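Long-range contacts in multifunctional non-homologous end joining DNA repair protein LigD (PDB 2IRU), which probably works with Ku to repair DNA double-strand breaks by non-homologous end joining, its N-terminal polymerase domain adding nucleotides and other domains processing and sealing the ends: residues Gly49-Arg54 / His114-Arg119; Asp161-Ile166 / Lys200-Arg205; Pro172-Ser177 / Ala256-Ala261; Asp34-Val39 / Tyr244-Arg249. All coordinates share one frame; numbering follows the deposited sequence.

Interaction 1 (Gly49-Arg54 / His114-Arg119); sequences GRPATR and HVPQWR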
loop_
_atom_site.group_PDB
_atom_site.type_symbol
_atom_site.label_atom_id
_atom_site.label_comp_id
_atom_site.label_asym_id
_atom_site.label_seq_id
_atom_site.Cartn_x
_atom_site.Cartn_y
_atom_site.Cartn_z
ATOM N N GLY A 49 9.433 -2.614 9.056
ATOM C CA GLY A 49 9.098 -1.907 10.283
ATOM C C GLY A 49 7.607 -1.645 10.476
ATOM O O GLY A 49 7.220 -1.042 11.480
ATOM N N ARG A 50 6.771 -2.101 9.531
ATOM C CA ARG A 50 5.330 -1.795 9.601
ATOM C C ARG A 50 4.518 -3.047 9.938
ATOM O O ARG A 50 4.861 -4.139 9.450
ATOM C CB ARG A 50 4.851 -1.251 8.259
ATOM C CG ARG A 50 5.649 -0.009 7.884
ATOM C CD ARG A 50 5.201 0.637 6.542
ATOM N NE ARG A 50 6.288 1.541 6.173
ATOM C CZ ARG A 50 6.412 2.810 6.587
ATOM N NH1 ARG A 50 5.438 3.414 7.292
ATOM N NH2 ARG A 50 7.498 3.492 6.249
ATOM N N PRO A 51 3.416 -2.895 10.721
ATOM C CA PRO A 51 2.524 -4.038 10.940
ATOM C C PRO A 51 1.841 -4.384 9.621
ATOM O O PRO A 51 1.248 -3.506 8.988
ATOM C CB PRO A 51 1.486 -3.514 11.946
ATOM C CG PRO A 51 1.460 -1.947 11.727
ATOM C CD PRO A 51 2.908 -1.641 11.328
ATOM N N ALA A 52 1.920 -5.654 9.232
ATOM C CA ALA A 52 1.352 -6.101 7.942
ATOM C C ALA A 52 -0.033 -6.709 8.142
ATOM O O ALA A 52 -0.151 -7.802 8.742
ATOM C CB ALA A 52 2.262 -7.121 7.268
ATOM N N THR A 53 -1.047 -5.999 7.647
ATOM C CA THR A 53 -2.414 -6.573 7.515
ATOM C C THR A 53 -2.492 -7.395 6.234
ATOM O O THR A 53 -2.067 -6.918 5.195
ATOM C CB THR A 53 -3.475 -5.451 7.544
ATOM O OG1 THR A 53 -3.488 -4.880 8.851
ATOM C CG2 THR A 53 -4.878 -5.987 7.233
ATOM N N ARG A 54 -3.011 -8.622 6.325
ATOM C CA ARG A 54 -3.190 -9.486 5.128
ATOM C C ARG A 54 -4.641 -9.481 4.677
ATOM O O ARG A 54 -5.528 -9.400 5.524
ATOM C CB ARG A 54 -2.789 -10.960 5.443
ATOM C CG ARG A 54 -1.264 -11.194 5.625
ATOM C CD ARG A 54 -0.757 -10.727 6.972
ATOM N NE ARG A 54 -1.222 -11.669 7.997
ATOM C CZ ARG A 54 -1.518 -11.375 9.265
ATOM N NH1 ARG A 54 -1.367 -10.132 9.754
ATOM N NH2 ARG A 54 -1.921 -12.378 10.070
ATOM N N HIS A 114 -1.310 -4.899 3.388
ATOM C CA HIS A 114 -1.673 -3.515 3.718
ATOM C C HIS A 114 -0.819 -3.062 4.889
ATOM O O HIS A 114 -0.596 -3.851 5.829
ATOM C CB HIS A 114 -3.141 -3.452 4.138
ATOM C CG HIS A 114 -4.109 -3.845 3.061
ATOM N ND1 HIS A 114 -5.031 -2.967 2.535
ATOM C CD2 HIS A 114 -4.318 -5.032 2.438
ATOM C CE1 HIS A 114 -5.762 -3.594 1.625
ATOM N NE2 HIS A 114 -5.367 -4.856 1.564
ATOM N N VAL A 115 -0.299 -1.834 4.829
ATOM C CA VAL A 115 0.528 -1.311 5.937
ATOM C C VAL A 115 0.141 0.161 6.248
ATOM O O VAL A 115 -0.343 0.905 5.354
ATOM C CB VAL A 115 2.067 -1.369 5.621
ATOM C CG1 VAL A 115 2.569 -2.846 5.557
ATOM C CG2 VAL A 115 2.406 -0.582 4.316
ATOM N N PRO A 116 0.350 0.589 7.510
ATOM C CA PRO A 116 0.148 2.021 7.823
ATOM C C PRO A 116 1.389 2.835 7.485
ATOM O O PRO A 116 2.375 2.267 7.002
ATOM C CB PRO A 116 -0.117 1.991 9.333
ATOM C CG PRO A 116 0.856 0.842 9.836
ATOM C CD PRO A 116 0.743 -0.213 8.688
ATOM N N GLN A 117 1.331 4.153 7.735
ATOM C CA GLN A 117 2.381 5.084 7.294
ATOM C C GLN A 117 3.415 5.352 8.392
ATOM O O GLN A 117 4.307 6.186 8.214
ATOM C CB GLN A 117 1.750 6.416 6.785
ATOM C CG GLN A 117 0.600 6.176 5.815
ATOM C CD GLN A 117 0.967 5.150 4.710
ATOM O OE1 GLN A 117 1.999 5.312 4.019
ATOM N NE2 GLN A 117 0.143 4.079 4.564
ATOM N N TRP A 118 3.255 4.640 9.498
ATOM C CA TRP A 118 4.216 4.654 10.605
ATOM C C TRP A 118 4.988 3.339 10.709
ATOM O O TRP A 118 4.543 2.297 10.210
ATOM C CB TRP A 118 3.534 5.004 11.933
ATOM C CG TRP A 118 2.394 4.080 12.305
ATOM C CD1 TRP A 118 1.054 4.304 12.064
ATOM C CD2 TRP A 118 2.475 2.827 13.007
ATOM N NE1 TRP A 118 0.304 3.276 12.571
ATOM C CE2 TRP A 118 1.145 2.357 13.166
ATOM C CE3 TRP A 118 3.538 2.058 13.536
ATOM C CZ2 TRP A 118 0.847 1.146 13.809
ATOM C CZ3 TRP A 118 3.233 0.845 14.169
ATOM C CH2 TRP A 118 1.895 0.400 14.276
ATOM N N ARG A 119 6.153 3.407 11.348
ATOM C CA ARG A 119 6.925 2.201 11.696
ATOM C C ARG A 119 7.058 1.994 13.200
ATOM O O ARG A 119 7.069 2.967 13.986
ATOM C CB ARG A 119 8.326 2.285 11.118
ATOM C CG ARG A 119 8.381 2.249 9.611
ATOM C CD ARG A 119 9.760 2.625 9.136
ATOM N NE ARG A 119 10.743 1.596 9.414
ATOM C CZ ARG A 119 11.569 1.116 8.489
ATOM N NH1 ARG A 119 11.521 1.615 7.253
ATOM N NH2 ARG A 119 12.441 0.166 8.792
#
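T53 and H114 form an antiparallel hydrogen-bonded pair, T53 N to H114 O and H114 N to T53 O both 2.8 Å; beyond this bridge no further backbone hydrogen bond joins the two segments, and side chains make much of the contact. The pair joins strands 53-56 and 112-115 in the four-stranded antiparallel sheet of the LigD polymerase domain; T53 CB and H114 CB lie 4.0 Å apart on the same face. At the other end of the contact R50, extended from CG to NE, crosses V115 at about a right angle, with R50 CD 3.8 Å from V115 CG2. R50 NH1 then donates to P116 O at 3.3 Å, 151° at the hydrogen, the oxygen tilted 22° from the guanidinium plane. R119 CG sits over the centre of one face of that guanidinium, 3.6 Å above its plane. P51 and P116 pack together on one face of the W118 indole, P116 CG toward the rim. P51 CG meets P116 CG tightly at 3.4 Å, and P51 CD makes a CH-pi contact over the W118 six-membered ring, 4.1 Å from the centroid. Although W118 CB points away, the indole reaches P51, and its NE1 bonds to G236 O. H114, a substrate-binding residue by similarity, bonds through NE2 to E112, which would restrict rotation of the ring, while the strand bridge holds its backbone. R50 NH2 comes within 4.6 Å of R119 NH1, a repulsion probably eased by the salt bridge of R50 NH2 to D291, while T135 OG1 adds a further bond to this buried arginine.

Interaction 2 (Asp161-Ile166 / Lys200-Arg205); sequences DLLADI and KRVAQR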
loop_
_atom_site.group_PDB
_atom_site.type_symbol
_atom_site.label_atom_id
_atom_site.label_comp_id
_atom_site.label_asym_id
_atom_site.label_seq_id
_atom_site.Cartn_x
_atom_site.Cartn_y
_atom_site.Cartn_z
ATOM N N ASP A 161 2.262 19.636 -6.347
ATOM C CA ASP A 161 2.758 21.014 -6.386
ATOM C C ASP A 161 2.641 21.684 -5.013
ATOM O O ASP A 161 3.569 22.381 -4.573
ATOM C CB ASP A 161 2.044 21.789 -7.480
ATOM C CG ASP A 161 2.475 21.355 -8.889
ATOM O OD1 ASP A 161 3.467 20.598 -9.038
ATOM O OD2 ASP A 161 1.822 21.796 -9.862
ATOM N N LEU A 162 1.527 21.438 -4.319
ATOM C CA LEU A 162 1.351 21.956 -2.951
ATOM C C LEU A 162 2.414 21.391 -2.004
ATOM O O LEU A 162 2.991 22.100 -1.173
ATOM C CB LEU A 162 -0.051 21.651 -2.415
ATOM C CG LEU A 162 -1.324 22.434 -2.744
ATOM C CD1 LEU A 162 -2.004 21.996 -3.981
ATOM C CD2 LEU A 162 -2.294 22.301 -1.579
ATOM N N LEU A 163 2.678 20.094 -2.126
ATOM C CA LEU A 163 3.692 19.469 -1.284
ATOM C C LEU A 163 5.087 20.029 -1.592
ATOM O O LEU A 163 5.896 20.231 -0.680
ATOM C CB LEU A 163 3.627 17.945 -1.424
ATOM C CG LEU A 163 2.325 17.340 -0.875
ATOM C CD1 LEU A 163 2.194 15.861 -1.292
ATOM C CD2 LEU A 163 2.183 17.501 0.653
ATOM N N ALA A 164 5.338 20.314 -2.869
ATOM C CA ALA A 164 6.637 20.817 -3.327
ATOM C C ALA A 164 6.974 22.168 -2.701
ATOM O O ALA A 164 8.154 22.494 -2.493
ATOM C CB ALA A 164 6.660 20.924 -4.859
ATOM N N ASP A 165 5.925 22.935 -2.408
ATOM C CA ASP A 165 6.045 24.242 -1.761
ATOM C C ASP A 165 6.646 24.158 -0.342
ATOM O O ASP A 165 7.252 25.134 0.140
ATOM C CB ASP A 165 4.679 24.914 -1.725
ATOM C CG ASP A 165 4.171 25.296 -3.114
ATOM O OD1 ASP A 165 4.983 25.296 -4.065
ATOM O OD2 ASP A 165 2.962 25.587 -3.257
ATOM N N ILE A 166 6.453 23.019 0.327
ATOM C CA ILE A 166 7.096 22.735 1.619
ATOM C C ILE A 166 8.306 21.799 1.464
ATOM O O ILE A 166 8.715 21.130 2.421
ATOM C CB ILE A 166 6.105 22.154 2.676
ATOM C CG1 ILE A 166 4.722 22.809 2.583
ATOM C CG2 ILE A 166 6.663 22.203 4.105
ATOM C CD1 ILE A 166 3.680 21.786 2.136
ATOM N N LYS A 200 -4.796 16.598 5.751
ATOM C CA LYS A 200 -6.099 17.272 5.690
ATOM C C LYS A 200 -5.971 18.714 5.209
ATOM O O LYS A 200 -6.786 19.151 4.376
ATOM C CB LYS A 200 -6.773 17.269 7.060
ATOM C CG LYS A 200 -8.214 17.748 7.101
ATOM C CD LYS A 200 -8.657 17.879 8.540
ATOM C CE LYS A 200 -10.132 18.208 8.668
ATOM N NZ LYS A 200 -10.980 16.981 8.690
ATOM N N ARG A 201 -4.993 19.458 5.751
ATOM C CA ARG A 201 -4.734 20.849 5.334
ATOM C C ARG A 201 -4.451 20.944 3.824
ATOM O O ARG A 201 -4.991 21.839 3.139
ATOM C CB ARG A 201 -3.587 21.495 6.148
ATOM C CG ARG A 201 -3.446 23.004 5.921
ATOM C CD ARG A 201 -2.517 23.752 6.903
ATOM N NE ARG A 201 -2.645 23.325 8.301
ATOM C CZ ARG A 201 -1.716 22.634 8.956
ATOM N NH1 ARG A 201 -0.579 22.292 8.348
ATOM N NH2 ARG A 201 -1.917 22.292 10.227
ATOM N N VAL A 202 -3.616 20.026 3.330
ATOM C CA VAL A 202 -3.291 19.945 1.894
ATOM C C VAL A 202 -4.570 19.717 1.051
ATOM O O VAL A 202 -4.835 20.455 0.074
ATOM C CB VAL A 202 -2.211 18.844 1.619
ATOM C CG1 VAL A 202 -2.026 18.616 0.121
ATOM C CG2 VAL A 202 -0.899 19.266 2.243
ATOM N N ALA A 203 -5.352 18.710 1.439
ATOM C CA ALA A 203 -6.618 18.371 0.747
ATOM C C ALA A 203 -7.612 19.531 0.732
ATOM O O ALA A 203 -8.183 19.870 -0.317
ATOM C CB ALA A 203 -7.259 17.172 1.402
ATOM N N GLN A 204 -7.824 20.149 1.893
ATOM C CA GLN A 204 -8.737 21.297 1.974
ATOM C C GLN A 204 -8.229 22.483 1.165
ATOM O O GLN A 204 -9.022 23.194 0.540
ATOM C CB GLN A 204 -8.996 21.689 3.431
ATOM C CG GLN A 204 -9.786 20.607 4.142
ATOM C CD GLN A 204 -10.040 20.907 5.609
ATOM O OE1 GLN A 204 -9.307 21.672 6.240
ATOM N NE2 GLN A 204 -11.081 20.291 6.159
ATOM N N ARG A 205 -6.914 22.673 1.133
ATOM C CA ARG A 205 -6.328 23.747 0.319
ATOM C C ARG A 205 -6.562 23.508 -1.164
ATOM O O ARG A 205 -6.895 24.454 -1.918
ATOM C CB ARG A 205 -4.835 23.920 0.617
ATOM C CG ARG A 205 -4.085 25.031 -0.130
ATOM C CD ARG A 205 -2.557 24.937 0.174
ATOM N NE ARG A 205 -2.240 24.844 1.610
ATOM C CZ ARG A 205 -1.195 24.181 2.127
ATOM N NH1 ARG A 205 -0.338 23.518 1.348
ATOM N NH2 ARG A 205 -1.004 24.162 3.442
#
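R205 runs alongside L162, the two side chains antiparallel to each other, and nearly every carbon of the arginine chain meets the same methyl group. R205 CB is 3.7 Å from L162 CD2. CG, anti to the backbone N (chi1 -179°), comes to 3.6 Å from L162 CD2. At CD the modelled approach to that methyl is too close to be reliable. The chain then bends at chi3 (-50°), which turns NE away from the extended line; NE remains near the methyl. At the tip, R205 NH1 is again 3.7 Å from L162 CD2, and I166 CD1 approaches the edge of the guanidinium, 4.4 Å from NH1. D165 OD2, 6.0 Å from R205 NH1, is too distant for an ion pair but could still attract the charge weakly. The contact is a helix-helix packing without hydrogen bonds: the C-terminal part of helix 149-164 meets the second half of helix 192-209 in the primase-polymerase domain, and both lie against strand 129-143 of the mixed sheet, where L163 and V202 each touch F139. On this inner side L163 CD2 reaches V202 CG2 at 3.9 Å, the two side chains crossing at about a right angle. L162 CD2 also extends over the backbone of the second helix, 3.5 Å from V202 O, and lies 4.1 Å from V202 CG1.

Interaction 3 (Pro172-Ser177 / Ala256-Ala261); sequences PVTSGS and APRTWA
The antiparallel pairs V173 with P257 and T174 with A256 carry the chain into S175-S177, part of the nucleotide-binding loop by similarity. T174 with A256 is the hydrogen-bonded pair, T174 N to A256 O 3.0 Å and A256 N to T174 O 2.8 Å; V173 with P257 is non-hydrogen-bonded. One residue on, R258 N donates to P172 O at 3.0 Å, and a water donates to both P172 O and R258 O, clasping the two carbonyls. The R258 side chain, bent at chi2 and chi3, curls back so that NH1 donates to T174 OG1 at 2.9 Å, 151° at the hydrogen, with OG1 exactly in the guanidinium plane. T174 OG1 stands between its backbone N and carbonyl carbon (chi1 46°), on the side where R258 arrives; the same NH1 also bonds to R269 O. P172 lies over one face of the W260 indole, its CD 4.0 Å from the centroid of the five-membered ring in a CH-pi contact. Past the strand, S175 OG accepts from S177 N at 3.1 Å, an ST turn that shapes the loop. Strand 171-174 lies between 180-186, where V173 bonds to H181, and 253-257, which is followed by 271-272. Helix 273-283 touches A256 through V276 and R258 through R279, while R160 of helix 149-164 makes a cation-pi contact with W260.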
loop_
_atom_site.group_PDB
_atom_site.type_symbol
_atom_site.label_atom_id
_atom_site.label_comp_id
_atom_site.label_asym_id
_atom_site.label_seq_id
_atom_site.Cartn_x
_atom_site.Cartn_y
_atom_site.Cartn_z
ATOM N N PRO A 172 3.855 8.811 -7.264
ATOM C CA PRO A 172 2.565 8.185 -7.530
ATOM C C PRO A 172 2.596 6.672 -7.630
ATOM O O PRO A 172 3.570 6.091 -8.087
ATOM C CB PRO A 172 2.155 8.773 -8.893
ATOM C CG PRO A 172 3.464 9.151 -9.575
ATOM C CD PRO A 172 4.564 9.184 -8.512
ATOM N N VAL A 173 1.504 6.065 -7.203
ATOM C CA VAL A 173 1.370 4.614 -7.233
ATOM C C VAL A 173 -0.068 4.302 -7.628
ATOM O O VAL A 173 -1.009 4.609 -6.867
ATOM C CB VAL A 173 1.660 3.967 -5.845
ATOM C CG1 VAL A 173 1.484 2.463 -5.954
ATOM C CG2 VAL A 173 3.072 4.295 -5.363
ATOM N N THR A 174 -0.265 3.738 -8.819
ATOM C CA THR A 174 -1.635 3.375 -9.222
ATOM C C THR A 174 -2.019 2.197 -8.317
ATOM O O THR A 174 -1.217 1.291 -8.133
ATOM C CB THR A 174 -1.787 3.085 -10.722
ATOM O OG1 THR A 174 -0.737 2.231 -11.208
ATOM C CG2 THR A 174 -1.769 4.434 -11.512
ATOM N N SER A 175 -3.202 2.250 -7.744
ATOM C CA SER A 175 -3.580 1.313 -6.662
ATOM C C SER A 175 -3.825 -0.118 -7.104
ATOM O O SER A 175 -3.881 -0.998 -6.235
ATOM C CB SER A 175 -4.864 1.793 -5.957
ATOM O OG SER A 175 -5.980 1.606 -6.786
ATOM N N GLY A 176 -4.005 -0.375 -8.410
ATOM C CA GLY A 176 -4.402 -1.700 -8.913
ATOM C C GLY A 176 -5.908 -1.883 -8.973
ATOM O O GLY A 176 -6.399 -2.814 -9.589
ATOM N N SER A 177 -6.631 -0.979 -8.313
ATOM C CA SER A 177 -8.088 -0.985 -8.311
ATOM C C SER A 177 -8.607 0.158 -9.165
ATOM O O SER A 177 -8.715 0.020 -10.376
ATOM C CB SER A 177 -8.607 -0.889 -6.868
ATOM O OG SER A 177 -8.310 -2.079 -6.178
ATOM N N ALA A 256 1.108 -0.287 -8.253
ATOM C CA ALA A 256 2.338 -0.166 -9.068
ATOM C C ALA A 256 2.904 1.266 -9.048
ATOM O O ALA A 256 2.187 2.195 -9.467
ATOM C CB ALA A 256 2.097 -0.586 -10.530
ATOM N N PRO A 257 4.178 1.442 -8.610
ATOM C CA PRO A 257 4.777 2.781 -8.760
ATOM C C PRO A 257 4.854 3.208 -10.216
ATOM O O PRO A 257 5.144 2.377 -11.127
ATOM C CB PRO A 257 6.204 2.621 -8.193
ATOM C CG PRO A 257 6.111 1.485 -7.236
ATOM C CD PRO A 257 5.090 0.520 -7.911
ATOM N N ARG A 258 4.606 4.506 -10.428
ATOM C CA ARG A 258 4.626 5.099 -11.769
ATOM C C ARG A 258 5.516 6.339 -11.765
ATOM O O ARG A 258 5.851 6.886 -10.697
ATOM C CB ARG A 258 3.209 5.509 -12.222
ATOM C CG ARG A 258 2.129 4.423 -12.029
ATOM C CD ARG A 258 2.443 3.110 -12.763
ATOM N NE ARG A 258 2.154 3.162 -14.203
ATOM C CZ ARG A 258 0.966 2.885 -14.750
ATOM N NH1 ARG A 258 -0.085 2.564 -13.992
ATOM N NH2 ARG A 258 0.822 2.926 -16.070
ATOM N N THR A 259 5.915 6.746 -12.967
ATOM C CA THR A 259 6.495 8.088 -13.163
ATOM C C THR A 259 5.387 9.138 -13.368
ATOM O O THR A 259 4.256 8.826 -13.800
ATOM C CB THR A 259 7.438 8.130 -14.377
ATOM O OG1 THR A 259 6.665 8.001 -15.570
ATOM C CG2 THR A 259 8.475 6.996 -14.329
ATOM N N TRP A 260 5.732 10.394 -13.106
ATOM C CA TRP A 260 4.780 11.482 -13.343
ATOM C C TRP A 260 4.386 11.542 -14.833
ATOM O O TRP A 260 3.212 11.731 -15.158
ATOM C CB TRP A 260 5.340 12.795 -12.797
ATOM C CG TRP A 260 5.186 12.832 -11.285
ATOM C CD1 TRP A 260 6.161 12.593 -10.345
ATOM C CD2 TRP A 260 3.972 13.058 -10.554
ATOM N NE1 TRP A 260 5.632 12.682 -9.069
ATOM C CE2 TRP A 260 4.289 12.962 -9.171
ATOM C CE3 TRP A 260 2.650 13.355 -10.930
ATOM C CZ2 TRP A 260 3.331 13.165 -8.163
ATOM C CZ3 TRP A 260 1.688 13.539 -9.920
ATOM C CH2 TRP A 260 2.036 13.425 -8.558
ATOM N N ALA A 261 5.343 11.288 -15.723
ATOM C CA ALA A 261 5.058 11.320 -17.162
ATOM C C ALA A 261 4.086 10.221 -17.563
ATOM O O ALA A 261 3.248 10.416 -18.445
ATOM C CB ALA A 261 6.352 11.257 -17.997
HETATM O O HOH W 1 6.512 6.473 -8.178
#

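Interaction 4 (Asp34-Val39 / Tyr244-Arg249); sequences DYYAGV and YSLRGR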
loop_
_atom_site.group_PDB
_atom_site.type_symbol
_atom_site.label_atom_id
_atom_site.label_comp_id
_atom_site.label_asym_id
_atom_site.label_seq_id
_atom_site.Cartn_x
_atom_site.Cartn_y
_atom_site.Cartn_z
ATOM N N ASP A 34 6.309 -16.801 -7.303
ATOM C CA ASP A 34 7.425 -16.269 -8.074
ATOM C C ASP A 34 7.322 -14.748 -8.120
ATOM O O ASP A 34 8.319 -14.067 -8.088
ATOM C CB ASP A 34 7.443 -16.876 -9.486
ATOM C CG ASP A 34 8.088 -18.283 -9.518
ATOM O OD1 ASP A 34 8.668 -18.732 -8.494
ATOM O OD2 ASP A 34 8.039 -18.926 -10.592
ATOM N N TYR A 35 6.113 -14.223 -8.193
ATOM C CA TYR A 35 5.976 -12.767 -8.221
ATOM C C TYR A 35 6.521 -12.106 -6.964
ATOM O O TYR A 35 7.324 -11.148 -7.040
ATOM C CB TYR A 35 4.529 -12.353 -8.453
ATOM C CG TYR A 35 4.368 -10.869 -8.261
ATOM C CD1 TYR A 35 4.749 -9.951 -9.272
ATOM C CD2 TYR A 35 3.825 -10.362 -7.072
ATOM C CE1 TYR A 35 4.574 -8.540 -9.081
ATOM C CE2 TYR A 35 3.676 -8.959 -6.852
ATOM C CZ TYR A 35 4.049 -8.061 -7.862
ATOM O OH TYR A 35 3.963 -6.687 -7.686
ATOM N N TYR A 36 6.105 -12.618 -5.803
ATOM C CA TYR A 36 6.532 -11.977 -4.557
ATOM C C TYR A 36 8.072 -12.193 -4.360
ATOM O O TYR A 36 8.783 -11.318 -3.833
ATOM C CB TYR A 36 5.686 -12.476 -3.393
ATOM C CG TYR A 36 4.420 -11.659 -3.226
ATOM C CD1 TYR A 36 4.507 -10.258 -3.078
ATOM C CD2 TYR A 36 3.165 -12.252 -3.189
ATOM C CE1 TYR A 36 3.372 -9.467 -2.907
ATOM C CE2 TYR A 36 1.998 -11.466 -3.011
ATOM C CZ TYR A 36 2.126 -10.066 -2.868
ATOM O OH TYR A 36 1.005 -9.251 -2.732
ATOM N N ALA A 37 8.599 -13.322 -4.827
ATOM C CA ALA A 37 10.064 -13.460 -4.877
ATOM C C ALA A 37 10.710 -12.397 -5.744
ATOM O O ALA A 37 11.753 -11.834 -5.373
ATOM C CB ALA A 37 10.450 -14.841 -5.377
ATOM N N GLY A 38 10.112 -12.143 -6.902
ATOM C CA GLY A 38 10.692 -11.215 -7.902
ATOM C C GLY A 38 10.673 -9.777 -7.417
ATOM O O GLY A 38 11.559 -8.982 -7.766
ATOM N N VAL A 39 9.631 -9.445 -6.650
ATOM C CA VAL A 39 9.490 -8.054 -6.145
ATOM C C VAL A 39 10.073 -7.837 -4.751
ATOM O O VAL A 39 10.115 -6.683 -4.290
ATOM C CB VAL A 39 8.023 -7.479 -6.218
ATOM C CG1 VAL A 39 7.464 -7.517 -7.661
ATOM C CG2 VAL A 39 7.087 -8.122 -5.178
ATOM N N TYR A 244 3.603 -2.475 -4.627
ATOM C CA TYR A 244 3.938 -3.816 -5.175
ATOM C C TYR A 244 3.018 -4.971 -4.737
ATOM O O TYR A 244 3.124 -6.074 -5.277
ATOM C CB TYR A 244 5.382 -4.193 -4.914
ATOM C CG TYR A 244 6.349 -3.212 -5.530
ATOM C CD1 TYR A 244 6.632 -3.281 -6.910
ATOM C CD2 TYR A 244 7.015 -2.254 -4.747
ATOM C CE1 TYR A 244 7.539 -2.396 -7.502
ATOM C CE2 TYR A 244 7.937 -1.350 -5.337
ATOM C CZ TYR A 244 8.182 -1.441 -6.713
ATOM O OH TYR A 244 9.053 -0.605 -7.332
ATOM N N SER A 245 2.102 -4.703 -3.803
ATOM C CA SER A 245 1.112 -5.757 -3.474
ATOM C C SER A 245 0.237 -6.066 -4.678
ATOM O O SER A 245 -0.180 -5.149 -5.428
ATOM C CB SER A 245 0.188 -5.312 -2.324
ATOM O OG SER A 245 -0.728 -6.372 -1.968
ATOM N N LEU A 246 -0.093 -7.342 -4.829
ATOM C CA LEU A 246 -1.157 -7.760 -5.748
ATOM C C LEU A 246 -2.473 -7.239 -5.172
ATOM O O LEU A 246 -2.554 -6.904 -3.959
ATOM C CB LEU A 246 -1.227 -9.303 -5.818
ATOM C CG LEU A 246 -0.098 -9.982 -6.590
ATOM C CD1 LEU A 246 -0.062 -11.470 -6.328
ATOM C CD2 LEU A 246 -0.286 -9.781 -8.079
ATOM N N ARG A 247 -3.480 -7.245 -6.034
ATOM C CA ARG A 247 -4.854 -6.957 -5.638
ATOM C C ARG A 247 -5.718 -8.185 -5.857
ATOM O O ARG A 247 -5.580 -8.916 -6.870
ATOM C CB ARG A 247 -5.426 -5.792 -6.458
ATOM C CG ARG A 247 -4.625 -4.472 -6.366
ATOM C CD ARG A 247 -4.339 -4.051 -4.923
ATOM N NE ARG A 247 -5.518 -4.004 -4.084
ATOM C CZ ARG A 247 -6.201 -2.898 -3.810
ATOM N NH1 ARG A 247 -5.803 -1.719 -4.287
ATOM N NH2 ARG A 247 -7.250 -2.960 -2.998
ATOM N N GLY A 248 -6.662 -8.380 -4.943
ATOM C CA GLY A 248 -7.606 -9.511 -5.056
ATOM C C GLY A 248 -8.790 -9.051 -5.874
ATOM O O GLY A 248 -9.846 -8.666 -5.344
ATOM N N ARG A 249 -8.561 -8.988 -7.166
ATOM C CA ARG A 249 -9.526 -8.460 -8.127
ATOM C C ARG A 249 -9.588 -9.470 -9.248
ATOM O O ARG A 249 -8.841 -10.464 -9.258
ATOM C CB ARG A 249 -9.061 -7.096 -8.649
ATOM C CG ARG A 249 -9.236 -5.961 -7.641
ATOM C CD ARG A 249 -9.021 -4.610 -8.261
ATOM N NE ARG A 249 -10.035 -4.235 -9.260
ATOM C CZ ARG A 249 -11.241 -3.732 -8.981
ATOM N NH1 ARG A 249 -11.637 -3.555 -7.723
ATOM N NH2 ARG A 249 -12.070 -3.411 -9.970
#
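Y35 lays one ring face against L246, whose CD2 stands 4.2 Å above the ring plane toward the rim, while CG is 3.9 Å from Y35 CE2. The pair belongs to a helix-on-loop packing: helix 29-47 receives the connection between strands 240-241 and 253-257, which carries R247, a substrate-binding residue by similarity. Y35 OH donates to Y244 O at 2.6 Å, that oxygen lying at the edge of the ring, in its plane. One residue on, Y36 OH accepts from L246 N at 3.0 Å, 161° at the hydrogen, and also bonds to L111 O, so two backbone groups fix this buried hydroxyl. Y36 CE2 packs on L246 CD1 at 3.9 Å. L246 thus touches both tyrosines, which also meet each other, Y35 CD2 over the centre of the Y36 ring. V39 CG2 adds a looser contact with Y244 CB at 4.3 Å. R247 has its CB turned away from the helix, and its guanidinium forms a salt bridge with E112. S245 OG, held also by V113 N, donates to L246 O at 2.8 Å, in the carbonyl plane and on a lone pair.

Interactions 3 and 4 touch directly, their centres 15 Å apart: R247 NH1 of 244-249 is 2.8 Å from S175 O, a probable hydrogen bond between two parts of the nucleotide site inferred by similarity. Interaction 1, about 5 Å from interaction 4 at the nearest atoms, adds H114 to that site, and E112 links the two by bonding to both H114 and R247. Interactions 1 and 3 reach the same mixed sheet, centres 19 Å apart. Interaction 2 is the most peripheral, its centre 21 Å from that of the chain and 31 Å from interaction 4; helix 149-164 leads from it into strand 171-174 of interaction 3.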